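Local coordinates for peptidase M42 (Thaumarchaeota archaeon SCGC AB-539-E09, PDB 5DS0), which probably removes residues from the N-termini of peptides as a TET aminopeptidase of twelve subunits, using a two-metal centre that here holds cobalt, at residues Thr67-Phe72 against Met175-Asp180; Val212-Gly217 against Gly299-Arg304; Ile159-Pro164 against His325-Leu330; Gly71-Ser76 against Asn86-Trp91. All coordinates share one frame; numbering follows the deposited sequence.

Interaction 1: Thr67-Phe72 against Met175-Asp180. With CO (cobalt (II) ion), chain U; CO (cobalt (II) ion), chain T.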
loop_
_atom_site.group_PDB
_atom_site.type_symbol
_atom_site.label_atom_id
_atom_site.label_comp_id
_atom_site.label_asym_id
_atom_site.label_seq_id
_atom_site.Cartn_x
_atom_site.Cartn_y
_atom_site.Cartn_z
ATOM N N THR C 67 20.024 -26.297 32.250
ATOM C CA THR C 67 19.175 -27.461 32.087
ATOM C C THR C 67 17.736 -27.108 31.797
ATOM O O THR C 67 16.923 -27.998 31.539
ATOM C CB THR C 67 19.185 -28.323 33.337
ATOM O OG1 THR C 67 18.855 -27.504 34.469
ATOM C CG2 THR C 67 20.538 -28.951 33.532
ATOM N N ASP C 68 17.384 -25.832 31.872
ATOM C CA ASP C 68 16.041 -25.436 31.454
ATOM C C ASP C 68 15.943 -25.502 29.940
ATOM O O ASP C 68 16.930 -25.303 29.229
ATOM C CB ASP C 68 15.620 -24.060 31.995
ATOM C CG ASP C 68 16.431 -22.915 31.430
ATOM O OD1 ASP C 68 17.675 -23.021 31.378
ATOM O OD2 ASP C 68 15.826 -21.881 31.075
ATOM N N GLU C 69 14.752 -25.831 29.465
ATOM C CA GLU C 69 14.448 -25.881 28.044
ATOM C C GLU C 69 13.329 -24.900 27.749
ATOM O O GLU C 69 12.518 -24.556 28.609
ATOM C CB GLU C 69 14.006 -27.289 27.630
ATOM C CG GLU C 69 12.786 -27.795 28.409
ATOM C CD GLU C 69 12.324 -29.181 28.002
ATOM O OE1 GLU C 69 12.121 -29.401 26.775
ATOM O OE2 GLU C 69 12.152 -30.029 28.908
ATOM N N VAL C 70 13.251 -24.465 26.510
ATOM C CA VAL C 70 12.116 -23.657 26.127
ATOM C C VAL C 70 10.865 -24.494 26.309
ATOM O O VAL C 70 10.890 -25.706 26.126
ATOM C CB VAL C 70 12.238 -23.123 24.695
ATOM C CG1 VAL C 70 13.425 -22.166 24.606
ATOM C CG2 VAL C 70 12.362 -24.249 23.679
ATOM N N GLY C 71 9.788 -23.823 26.698
ATOM C CA GLY C 71 8.528 -24.486 26.988
ATOM C C GLY C 71 7.362 -23.520 26.980
ATOM O O GLY C 71 7.397 -22.491 26.325
ATOM N N PHE C 72 6.299 -23.888 27.684
ATOM C CA PHE C 72 5.108 -23.037 27.781
ATOM C C PHE C 72 4.507 -23.169 29.176
ATOM O O PHE C 72 4.937 -24.008 29.975
ATOM C CB PHE C 72 4.055 -23.411 26.727
ATOM C CG PHE C 72 4.630 -23.818 25.412
ATOM C CD1 PHE C 72 5.008 -25.127 25.183
ATOM C CD2 PHE C 72 4.823 -22.892 24.408
ATOM C CE1 PHE C 72 5.559 -25.509 23.970
ATOM C CE2 PHE C 72 5.377 -23.271 23.194
ATOM C CZ PHE C 72 5.738 -24.581 22.975
HETATM N N MSE C 175 19.028 -37.175 18.037
HETATM C CA MSE C 175 17.796 -36.488 17.664
HETATM C C MSE C 175 16.880 -36.418 18.846
HETATM O O MSE C 175 16.606 -37.431 19.479
HETATM C CB MSE C 175 17.111 -37.267 16.563
HETATM C CG MSE C 175 15.856 -36.581 16.035
HETATM SE SE MSE C 175 15.197 -37.642 14.490
HETATM C CE MSE C 175 13.550 -36.706 13.968
ATOM N N GLY C 176 16.395 -35.218 19.149
ATOM C CA GLY C 176 15.509 -35.003 20.271
ATOM C C GLY C 176 15.427 -33.553 20.669
ATOM O O GLY C 176 15.844 -32.664 19.928
ATOM N N LYS C 177 14.817 -33.297 21.817
ATOM C CA LYS C 177 14.597 -31.922 22.271
ATOM C C LYS C 177 15.585 -31.571 23.359
ATOM O O LYS C 177 16.344 -32.415 23.827
ATOM C CB LYS C 177 13.184 -31.752 22.813
ATOM C CG LYS C 177 12.950 -32.418 24.167
ATOM C CD LYS C 177 11.550 -32.151 24.682
ATOM C CE LYS C 177 11.224 -32.990 25.902
ATOM N NZ LYS C 177 11.819 -32.393 27.120
ATOM N N ALA C 178 15.580 -30.301 23.730
ATOM C CA ALA C 178 16.315 -29.805 24.887
ATOM C C ALA C 178 17.833 -29.933 24.820
ATOM O O ALA C 178 18.501 -29.781 25.845
ATOM C CB ALA C 178 15.782 -30.456 26.152
ATOM N N PHE C 179 18.399 -30.180 23.640
ATOM C CA PHE C 179 19.851 -30.154 23.519
ATOM C C PHE C 179 20.373 -28.836 24.086
ATOM O O PHE C 179 21.398 -28.827 24.744
ATOM C CB PHE C 179 20.305 -30.319 22.080
ATOM C CG PHE C 179 20.100 -31.700 21.533
ATOM C CD1 PHE C 179 20.504 -32.812 22.245
ATOM C CD2 PHE C 179 19.542 -31.886 20.284
ATOM C CE1 PHE C 179 20.328 -34.079 21.733
ATOM C CE2 PHE C 179 19.366 -33.155 19.770
ATOM C CZ PHE C 179 19.750 -34.251 20.501
ATOM N N ASP C 180 19.657 -27.747 23.830
ATOM C CA ASP C 180 19.947 -26.457 24.412
ATOM C C ASP C 180 19.284 -26.424 25.769
ATOM O O ASP C 180 18.070 -26.243 25.833
ATOM C CB ASP C 180 19.365 -25.369 23.508
ATOM C CG ASP C 180 19.580 -23.972 24.036
ATOM O OD1 ASP C 180 20.390 -23.778 24.974
ATOM O OD2 ASP C 180 18.927 -23.048 23.493
HETATM CO CO CO U . 18.502 -21.347 24.130
HETATM CO CO CO T . 20.918 -21.973 25.651
#
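Asp68 meets Asp180 through the backbone, their carbonyl oxygens (Asp68 O and Asp180 O) lying 3.7 Å apart without a hydrogen bond. The Asp68 carboxylate turns elsewhere, to Ser20 OG and the backbone N of Glu215, while the Asp180 side chain is given over to metal. Its CG stands anti to the backbone N (chi1 179°), and the carboxylate spans both ions: OD2 of Asp180 lies 1.9 Å from the cobalt of chain U and OD1 of Asp180 2.0 Å from the cobalt of chain T. Such a bridging aspartate marks the two-metal centre of M42 peptidases. His66, Glu214 and Glu237 complete the site of the chain T ion, Glu215 and His325 that of the chain U ion.

Glu69 carries the main side-chain contact. Its chain runs extended beyond CG and meets the Lys177 chain obliquely, presenting both oxygens to the ammonium group in a salt bridge: Lys177 NZ is 3.0 Å from Glu69 OE1 and 3.0 Å from Glu69 OE2, both weak as hydrogen bonds. Arg182 makes a second salt bridge to OE2, and NZ also donates to Ala16 O, so neither charge depends on one partner. Alongside, Ala178 CB packs 3.9 Å from Glu69 CB; Ala178 stands at the N-cap position, immediately before helix 179-197.

Val70 then turns to Trp91, and at Gly71 and Phe72 the chain enters strand 71-77. The contact thus sets the link between strands 60-66 and 71-77 against the turn joining strand 173-176 to helix 179-197, with strand 158-161 packing on Glu69 and Lys177.

Interaction 2: Val212-Gly217 against Gly299-Arg304. With CO (cobalt (II) ion), chain U.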
loop_
_atom_site.group_PDB
_atom_site.type_symbol
_atom_site.label_atom_id
_atom_site.label_comp_id
_atom_site.label_asym_id
_atom_site.label_seq_id
_atom_site.Cartn_x
_atom_site.Cartn_y
_atom_site.Cartn_z
ATOM N N VAL C 212 19.787 -22.876 36.025
ATOM C CA VAL C 212 18.367 -22.786 35.697
ATOM C C VAL C 212 18.027 -21.437 35.085
ATOM O O VAL C 212 18.785 -20.475 35.196
ATOM C CB VAL C 212 17.466 -23.031 36.934
ATOM C CG1 VAL C 212 17.652 -24.452 37.447
ATOM C CG2 VAL C 212 17.727 -22.010 38.033
ATOM N N GLN C 213 16.878 -21.392 34.427
ATOM C CA GLN C 213 16.309 -20.154 33.915
ATOM C C GLN C 213 17.211 -19.315 32.996
ATOM O O GLN C 213 17.138 -18.093 33.028
ATOM C CB GLN C 213 15.799 -19.302 35.094
ATOM C CG GLN C 213 14.636 -19.956 35.820
ATOM C CD GLN C 213 13.968 -19.050 36.828
ATOM O OE1 GLN C 213 13.617 -17.901 36.543
ATOM N NE2 GLN C 213 13.742 -19.581 38.004
ATOM N N GLU C 214 18.028 -19.958 32.161
ATOM C CA GLU C 214 18.783 -19.235 31.122
ATOM C C GLU C 214 17.849 -18.674 30.067
ATOM O O GLU C 214 17.996 -17.532 29.659
ATOM C CB GLU C 214 19.789 -20.147 30.421
ATOM C CG GLU C 214 20.824 -19.460 29.516
ATOM C CD GLU C 214 20.417 -19.225 28.042
ATOM O OE1 GLU C 214 19.609 -19.985 27.438
ATOM O OE2 GLU C 214 20.944 -18.260 27.445
ATOM N N GLU C 215 16.875 -19.475 29.634
ATOM C CA GLU C 215 16.077 -19.131 28.460
ATOM C C GLU C 215 15.145 -17.927 28.700
ATOM O O GLU C 215 14.602 -17.382 27.741
ATOM C CB GLU C 215 15.275 -20.343 27.936
ATOM C CG GLU C 215 16.118 -21.538 27.511
ATOM C CD GLU C 215 16.803 -21.401 26.139
ATOM O OE1 GLU C 215 16.972 -20.275 25.665
ATOM O OE2 GLU C 215 17.181 -22.432 25.517
ATOM N N VAL C 216 14.979 -17.520 29.959
ATOM C CA VAL C 216 14.122 -16.382 30.306
ATOM C C VAL C 216 14.891 -15.167 30.850
ATOM O O VAL C 216 14.263 -14.226 31.329
ATOM C CB VAL C 216 12.988 -16.752 31.324
ATOM C CG1 VAL C 216 12.034 -17.770 30.736
ATOM C CG2 VAL C 216 13.552 -17.258 32.641
ATOM N N GLY C 217 16.220 -15.151 30.761
ATOM C CA GLY C 217 16.995 -13.976 31.190
ATOM C C GLY C 217 18.270 -14.231 31.985
ATOM O O GLY C 217 18.694 -13.371 32.778
ATOM N N GLY C 299 22.496 -14.544 23.435
ATOM C CA GLY C 299 23.339 -14.471 24.633
ATOM C C GLY C 299 23.472 -15.808 25.342
ATOM O O GLY C 299 22.834 -16.789 24.949
ATOM N N THR C 300 24.262 -15.813 26.420
ATOM C CA THR C 300 24.591 -17.020 27.177
ATOM C C THR C 300 24.672 -16.740 28.664
ATOM O O THR C 300 24.722 -15.588 29.079
ATOM C CB THR C 300 25.963 -17.569 26.749
ATOM O OG1 THR C 300 26.954 -16.535 26.878
ATOM C CG2 THR C 300 25.917 -18.033 25.317
ATOM N N ASP C 301 24.710 -17.802 29.466
ATOM C CA ASP C 301 24.978 -17.672 30.899
ATOM C C ASP C 301 26.211 -16.776 31.146
ATOM O O ASP C 301 26.286 -16.086 32.175
ATOM C CB ASP C 301 25.256 -19.040 31.556
ATOM C CG ASP C 301 24.007 -19.920 31.717
ATOM O OD1 ASP C 301 22.903 -19.397 32.055
ATOM O OD2 ASP C 301 24.173 -21.159 31.517
ATOM N N ALA C 302 27.172 -16.803 30.222
ATOM C CA ALA C 302 28.396 -16.005 30.352
ATOM C C ALA C 302 28.129 -14.509 30.464
ATOM O O ALA C 302 28.897 -13.783 31.101
ATOM C CB ALA C 302 29.324 -16.262 29.185
ATOM N N GLY C 303 27.039 -14.058 29.852
ATOM C CA GLY C 303 26.620 -12.673 29.927
ATOM C C GLY C 303 26.507 -12.155 31.344
ATOM O O GLY C 303 26.773 -10.975 31.580
ATOM N N ARG C 304 26.126 -13.034 32.273
ATOM C CA ARG C 304 26.039 -12.689 33.701
ATOM C C ARG C 304 27.270 -13.082 34.504
ATOM O O ARG C 304 27.708 -12.343 35.380
ATOM C CB ARG C 304 24.815 -13.346 34.341
ATOM C CG ARG C 304 23.491 -12.728 33.956
ATOM C CD ARG C 304 23.380 -11.252 34.268
ATOM N NE ARG C 304 21.962 -10.913 34.331
ATOM C CZ ARG C 304 21.180 -10.659 33.278
ATOM N NH1 ARG C 304 21.682 -10.651 32.042
ATOM N NH2 ARG C 304 19.879 -10.389 33.467
HETATM CO CO CO U . 18.502 -21.347 24.130
#
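The Glu214 side chain crosses that of Asp301 at a slant, in van der Waals contact: Glu214 CG lies 3.3 Å from Asp301 OD1, and the two carboxylate planes stand nearly perpendicular, at 88°. The acids meet carbon to oxygen, with Asp301 OD2 turned to Thr211 OG1. Glu214 CG is anti to the backbone N (chi1 -168°), and a bend at chi2 brings OE2 beside Gly299 and Thr300.

Polar approaches across the contact fall short of hydrogen bonds. Glu214 OE2 and Gly299 O, 3.5 Å apart, are both acceptors. Gly217 O sits over one face of the Arg304 guanidinium, 3.3 Å from Arg304 NH2 but at a poor angle for bonding, whereas Arg304 NE bonds to Gln222 OE1. Within 299-304, Thr300 OG1 accepts a weak capping bond of 3.4 Å from Ala302 N, ahead of the turn that leads into the short helix.

The metal ligands form a third group. Glu215 chelates the cobalt of chain U with OE1 at 2.4 Å and OE2 at 2.2 Å, while Glu214 belongs to the site of the other ion. Two consecutive glutamates, one at each ion, in the loop following strand 205-211 fit the two-metal centre of the M42 aminopeptidases.

Interaction 3: Ile159-Pro164 against His325-Leu330. With CO (cobalt (II) ion), chain U.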
loop_
_atom_site.group_PDB
_atom_site.type_symbol
_atom_site.label_atom_id
_atom_site.label_comp_id
_atom_site.label_asym_id
_atom_site.label_seq_id
_atom_site.Cartn_x
_atom_site.Cartn_y
_atom_site.Cartn_z
ATOM N N ILE C 159 4.481 -26.596 30.780
ATOM C CA ILE C 159 4.287 -27.367 29.555
ATOM C C ILE C 159 5.608 -27.526 28.819
ATOM O O ILE C 159 6.378 -26.572 28.698
ATOM C CB ILE C 159 3.313 -26.652 28.603
ATOM C CG1 ILE C 159 2.062 -26.192 29.359
ATOM C CG2 ILE C 159 2.934 -27.568 27.447
ATOM C CD1 ILE C 159 1.122 -25.339 28.536
ATOM N N VAL C 160 5.870 -28.727 28.330
ATOM C CA VAL C 160 7.031 -28.951 27.476
ATOM C C VAL C 160 6.651 -29.614 26.174
ATOM O O VAL C 160 5.601 -30.241 26.067
ATOM C CB VAL C 160 8.095 -29.851 28.120
ATOM C CG1 VAL C 160 8.679 -29.188 29.354
ATOM C CG2 VAL C 160 7.523 -31.224 28.441
ATOM N N PRO C 161 7.524 -29.491 25.178
ATOM C CA PRO C 161 7.360 -30.256 23.961
ATOM C C PRO C 161 7.416 -31.750 24.242
ATOM O O PRO C 161 8.126 -32.175 25.147
ATOM C CB PRO C 161 8.577 -29.836 23.116
ATOM C CG PRO C 161 9.015 -28.529 23.669
ATOM C CD PRO C 161 8.698 -28.601 25.126
ATOM N N TRP C 162 6.705 -32.534 23.442
ATOM C CA TRP C 162 6.829 -33.982 23.475
ATOM C C TRP C 162 7.731 -34.415 22.343
ATOM O O TRP C 162 7.408 -34.184 21.180
ATOM C CB TRP C 162 5.461 -34.631 23.314
ATOM C CG TRP C 162 5.519 -36.113 23.478
ATOM C CD1 TRP C 162 5.473 -36.814 24.662
ATOM C CD2 TRP C 162 5.652 -37.079 22.439
ATOM N NE1 TRP C 162 5.573 -38.152 24.408
ATOM C CE2 TRP C 162 5.680 -38.345 23.053
ATOM C CE3 TRP C 162 5.748 -37.000 21.044
ATOM C CZ2 TRP C 162 5.801 -39.530 22.317
ATOM C CZ3 TRP C 162 5.861 -38.174 20.309
ATOM C CH2 TRP C 162 5.888 -39.423 20.950
ATOM N N SER C 163 8.857 -35.041 22.674
ATOM C CA SER C 163 9.899 -35.328 21.684
ATOM C C SER C 163 10.865 -36.413 22.130
ATOM O O SER C 163 11.779 -36.158 22.907
ATOM C CB SER C 163 10.682 -34.054 21.399
ATOM O OG SER C 163 11.555 -34.235 20.303
ATOM N N PRO C 164 10.674 -37.636 21.644
ATOM C CA PRO C 164 11.524 -38.744 22.077
ATOM C C PRO C 164 12.945 -38.614 21.586
ATOM O O PRO C 164 13.202 -38.038 20.528
ATOM C CB PRO C 164 10.892 -39.969 21.428
ATOM C CG PRO C 164 9.543 -39.547 20.980
ATOM C CD PRO C 164 9.612 -38.077 20.729
ATOM N N HIS C 325 15.558 -24.482 19.989
ATOM C CA HIS C 325 14.328 -23.782 20.328
ATOM C C HIS C 325 13.153 -24.281 19.471
ATOM O O HIS C 325 12.323 -23.504 18.996
ATOM C CB HIS C 325 14.515 -22.268 20.175
ATOM C CG HIS C 325 15.370 -21.651 21.242
ATOM N ND1 HIS C 325 15.115 -20.399 21.755
ATOM C CD2 HIS C 325 16.467 -22.111 21.896
ATOM C CE1 HIS C 325 16.021 -20.110 22.673
ATOM N NE2 HIS C 325 16.841 -21.138 22.789
ATOM N N SER C 326 13.102 -25.593 19.281
ATOM C CA SER C 326 12.028 -26.239 18.551
ATOM C C SER C 326 11.825 -27.648 19.126
ATOM O O SER C 326 12.584 -28.085 19.966
ATOM C CB SER C 326 12.338 -26.247 17.037
ATOM O OG SER C 326 12.982 -27.437 16.594
ATOM N N HIS C 327 10.799 -28.353 18.675
ATOM C CA HIS C 327 10.501 -29.673 19.234
ATOM C C HIS C 327 11.615 -30.682 19.049
ATOM O O HIS C 327 11.814 -31.548 19.894
ATOM C CB HIS C 327 9.203 -30.247 18.652
ATOM C CG HIS C 327 7.984 -29.772 19.360
ATOM N ND1 HIS C 327 7.630 -28.441 19.414
ATOM C CD2 HIS C 327 7.044 -30.441 20.064
ATOM C CE1 HIS C 327 6.525 -28.312 20.124
ATOM N NE2 HIS C 327 6.144 -29.512 20.523
ATOM N N VAL C 328 12.321 -30.605 17.939
ATOM C CA VAL C 328 13.309 -31.617 17.646
ATOM C C VAL C 328 14.509 -31.016 16.944
ATOM O O VAL C 328 14.384 -30.254 15.996
ATOM C CB VAL C 328 12.672 -32.803 16.865
ATOM C CG1 VAL C 328 11.948 -32.333 15.622
ATOM C CG2 VAL C 328 13.710 -33.852 16.508
ATOM N N GLY C 329 15.686 -31.378 17.432
ATOM C CA GLY C 329 16.941 -30.857 16.906
ATOM C C GLY C 329 17.893 -31.994 16.656
ATOM O O GLY C 329 17.607 -33.117 17.017
ATOM N N LEU C 330 19.038 -31.691 16.043
ATOM C CA LEU C 330 20.059 -32.707 15.768
ATOM C C LEU C 330 21.419 -32.198 16.181
ATOM O O LEU C 330 21.721 -31.035 15.978
ATOM C CB LEU C 330 20.102 -33.014 14.281
ATOM C CG LEU C 330 18.787 -33.471 13.666
ATOM C CD1 LEU C 330 18.876 -33.433 12.155
ATOM C CD2 LEU C 330 18.447 -34.870 14.142
HETATM CO CO CO U . 18.502 -21.347 24.130
#
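Pro161 and His327 bring the two backbones to 5.7 Å between their CA atoms, where strand 158-161 ends and the loop before strand 329-332 passes by. The contact therefore joins the closed six-stranded antiparallel barrel to the large mixed sheet of this M42 peptidase.

Proline on imidazole is its centre. Pro161 CB lies over one face of the His327 ring in a CH-pi contact, 3.6 Å from the ring centroid and 17° off the normal, displaced toward the CD2-NE2 side. At the ring edge, near its plane, Trp162 O approaches to 3.9 Å from His327 CD2. The imidazole is held further by His327 NE2, which hydrogen-bonds to Arg100 O. An alanine in place of His327 would probably open a gap beneath the Pro161 ring and leave Arg100 O without this partner.

Earlier in the same loop, His325 NE2 binds the cobalt of chain U at 2.1 Å, while its ND1 is tied to Gly90 O. The second subunit closes on the other end of the contact, where its Arg100 NH2 hydrogen-bonds to Ser163 OG and Pro164 O. Ser163 OG, anti to its own backbone N (chi1 -171°), also donates to His327 O over 2.7 Å, approaching from above the carbonyl plane, 36° out of it.

Interaction 4: Gly71-Ser76 against Asn86-Trp91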
loop_
_atom_site.group_PDB
_atom_site.type_symbol
_atom_site.label_atom_id
_atom_site.label_comp_id
_atom_site.label_asym_id
_atom_site.label_seq_id
_atom_site.Cartn_x
_atom_site.Cartn_y
_atom_site.Cartn_z
ATOM N N GLY C 71 9.788 -23.823 26.698
ATOM C CA GLY C 71 8.528 -24.486 26.988
ATOM C C GLY C 71 7.362 -23.520 26.980
ATOM O O GLY C 71 7.397 -22.491 26.325
ATOM N N PHE C 72 6.299 -23.888 27.684
ATOM C CA PHE C 72 5.108 -23.037 27.781
ATOM C C PHE C 72 4.507 -23.169 29.176
ATOM O O PHE C 72 4.937 -24.008 29.975
ATOM C CB PHE C 72 4.055 -23.411 26.727
ATOM C CG PHE C 72 4.630 -23.818 25.412
ATOM C CD1 PHE C 72 5.008 -25.127 25.183
ATOM C CD2 PHE C 72 4.823 -22.892 24.408
ATOM C CE1 PHE C 72 5.559 -25.509 23.970
ATOM C CE2 PHE C 72 5.377 -23.271 23.194
ATOM C CZ PHE C 72 5.738 -24.581 22.975
ATOM N N ILE C 73 3.500 -22.357 29.443
ATOM C CA ILE C 73 2.829 -22.376 30.707
ATOM C C ILE C 73 1.354 -22.093 30.454
ATOM O O ILE C 73 1.014 -21.264 29.610
ATOM C CB ILE C 73 3.461 -21.342 31.661
ATOM C CG1 ILE C 73 2.881 -21.474 33.068
ATOM C CG2 ILE C 73 3.276 -19.914 31.152
ATOM C CD1 ILE C 73 3.716 -20.780 34.117
ATOM N N VAL C 74 0.483 -22.759 31.208
ATOM C CA VAL C 74 -0.957 -22.612 31.019
ATOM C C VAL C 74 -1.406 -21.231 31.506
ATOM O O VAL C 74 -1.157 -20.851 32.652
ATOM C CB VAL C 74 -1.754 -23.693 31.776
ATOM C CG1 VAL C 74 -3.243 -23.502 31.583
ATOM C CG2 VAL C 74 -1.366 -25.072 31.300
ATOM N N SER C 75 -2.073 -20.485 30.627
ATOM C CA SER C 75 -2.540 -19.134 30.958
ATOM C C SER C 75 -4.049 -19.058 31.206
ATOM O O SER C 75 -4.514 -18.101 31.800
ATOM C CB SER C 75 -2.112 -18.129 29.880
ATOM O OG SER C 75 -2.807 -18.315 28.663
ATOM N N SER C 76 -4.805 -20.064 30.752
ATOM C CA SER C 76 -6.245 -20.153 31.032
ATOM C C SER C 76 -6.846 -21.440 30.510
ATOM O O SER C 76 -6.237 -22.130 29.695
ATOM C CB SER C 76 -6.999 -18.992 30.394
ATOM O OG SER C 76 -7.365 -19.280 29.053
ATOM N N ASN C 86 1.246 -19.126 27.656
ATOM C CA ASN C 86 2.331 -18.216 27.355
ATOM C C ASN C 86 3.582 -19.013 27.096
ATOM O O ASN C 86 3.718 -20.141 27.575
ATOM C CB ASN C 86 2.543 -17.255 28.499
ATOM C CG ASN C 86 1.548 -16.109 28.470
ATOM O OD1 ASN C 86 1.455 -15.403 27.480
ATOM N ND2 ASN C 86 0.804 -15.926 29.551
ATOM N N THR C 87 4.492 -18.432 26.331
ATOM C CA THR C 87 5.753 -19.083 26.036
ATOM C C THR C 87 6.736 -18.867 27.165
ATOM O O THR C 87 6.684 -17.847 27.850
ATOM C CB THR C 87 6.391 -18.527 24.772
ATOM O OG1 THR C 87 6.697 -17.150 24.952
ATOM C CG2 THR C 87 5.463 -18.673 23.571
ATOM N N LEU C 88 7.613 -19.846 27.374
ATOM C CA LEU C 88 8.720 -19.746 28.319
ATOM C C LEU C 88 9.983 -19.856 27.515
ATOM O O LEU C 88 10.406 -20.953 27.164
ATOM C CB LEU C 88 8.669 -20.872 29.341
ATOM C CG LEU C 88 7.458 -20.860 30.265
ATOM C CD1 LEU C 88 7.485 -22.050 31.220
ATOM C CD2 LEU C 88 7.392 -19.558 31.061
ATOM N N GLY C 89 10.588 -18.715 27.212
ATOM C CA GLY C 89 11.776 -18.670 26.354
ATOM C C GLY C 89 11.345 -18.319 24.951
ATOM O O GLY C 89 10.156 -18.259 24.662
ATOM N N GLY C 90 12.318 -18.071 24.089
ATOM C CA GLY C 90 12.047 -17.583 22.743
ATOM C C GLY C 90 11.667 -18.702 21.806
ATOM O O GLY C 90 12.439 -19.641 21.623
ATOM N N TRP C 91 10.473 -18.603 21.226
ATOM C CA TRP C 91 9.974 -19.545 20.227
ATOM C C TRP C 91 9.655 -18.810 18.937
ATOM O O TRP C 91 9.155 -17.714 18.966
ATOM C CB TRP C 91 8.662 -20.178 20.698
ATOM C CG TRP C 91 8.777 -21.240 21.707
ATOM C CD1 TRP C 91 8.710 -21.100 23.053
ATOM C CD2 TRP C 91 8.928 -22.633 21.457
ATOM N NE1 TRP C 91 8.834 -22.322 23.666
ATOM C CE2 TRP C 91 8.973 -23.281 22.701
ATOM C CE3 TRP C 91 9.038 -23.399 20.301
ATOM C CZ2 TRP C 91 9.125 -24.658 22.820
ATOM C CZ3 TRP C 91 9.180 -24.763 20.426
ATOM C CH2 TRP C 91 9.225 -25.377 21.670
#
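Phe72 lies over one face of the Trp91 indole, its CZ 3.3 Å above the plane and displaced toward the rim. The two form an offset stack, the Phe72 ring and the five-membered ring of Trp91 having planes 20° apart and centroids separated by 4.5 Å. At the indole edge is Gly71 O, and at the phenyl edge Asn86 O.

Gly71 O is gripped twice, by Trp91 NE1 at 3.0 Å and by Leu88 N at 2.9 Å, the donors arriving from opposite faces of the carbonyl plane. An alanine at Trp91 would probably leave Gly71 O with the Leu88 bond alone and remove the surface on which the Phe72 ring stacks.

Regular antiparallel pairing continues from there. Gly71 with Leu88 and Ile73 with Asn86 are hydrogen-bonded pairs, and Phe72 with Thr87 is the non-hydrogen-bonded pair between them. On the face carrying Ile73, Asn86 and Leu88, Ile73 CG2 rests 3.8 Å from Asn86 CB, and Leu88 CD1 lies 4.1 Å from Ile73 CB. Asn86 ND2 bonds to Gln294 OE1 of the third subunit.

Farther along, Ser75 and Ser76 together face Thr84 in a classic beta bulge. The hairpin 71-77/82-88 belongs to the closed barrel; strand 158-161 hydrogen-bonds to Phe72 from the other side, and Val101 of strand 100-105 also packs on that ring.

How the interactions relate
Interactions 1, 2 and 3 converge on the cobalt of chain U, contributing Asp180, Glu215 and His325 respectively. Around it Asp180 OD2 lies 2.7 Å from Glu215 OE2, and Glu215 OE1 3.0 Å from His325 NE2. Interaction 1 also touches interaction 2, Asp68 OD2 probably accepting from Glu215 N at 3.0 Å. Interactions 1 and 4 share Gly71 and Phe72, so the chain runs from the loop beside the metal centre into strand 71-77 of the barrel, where a probable hydrogen bond of 2.7 Å from Ile159 N to Phe72 O joins it to interaction 3. Interaction 4 reaches the metal site indirectly: Gly90 O, 2.8 Å from His325 ND1, probably helps to orient that metal ligand.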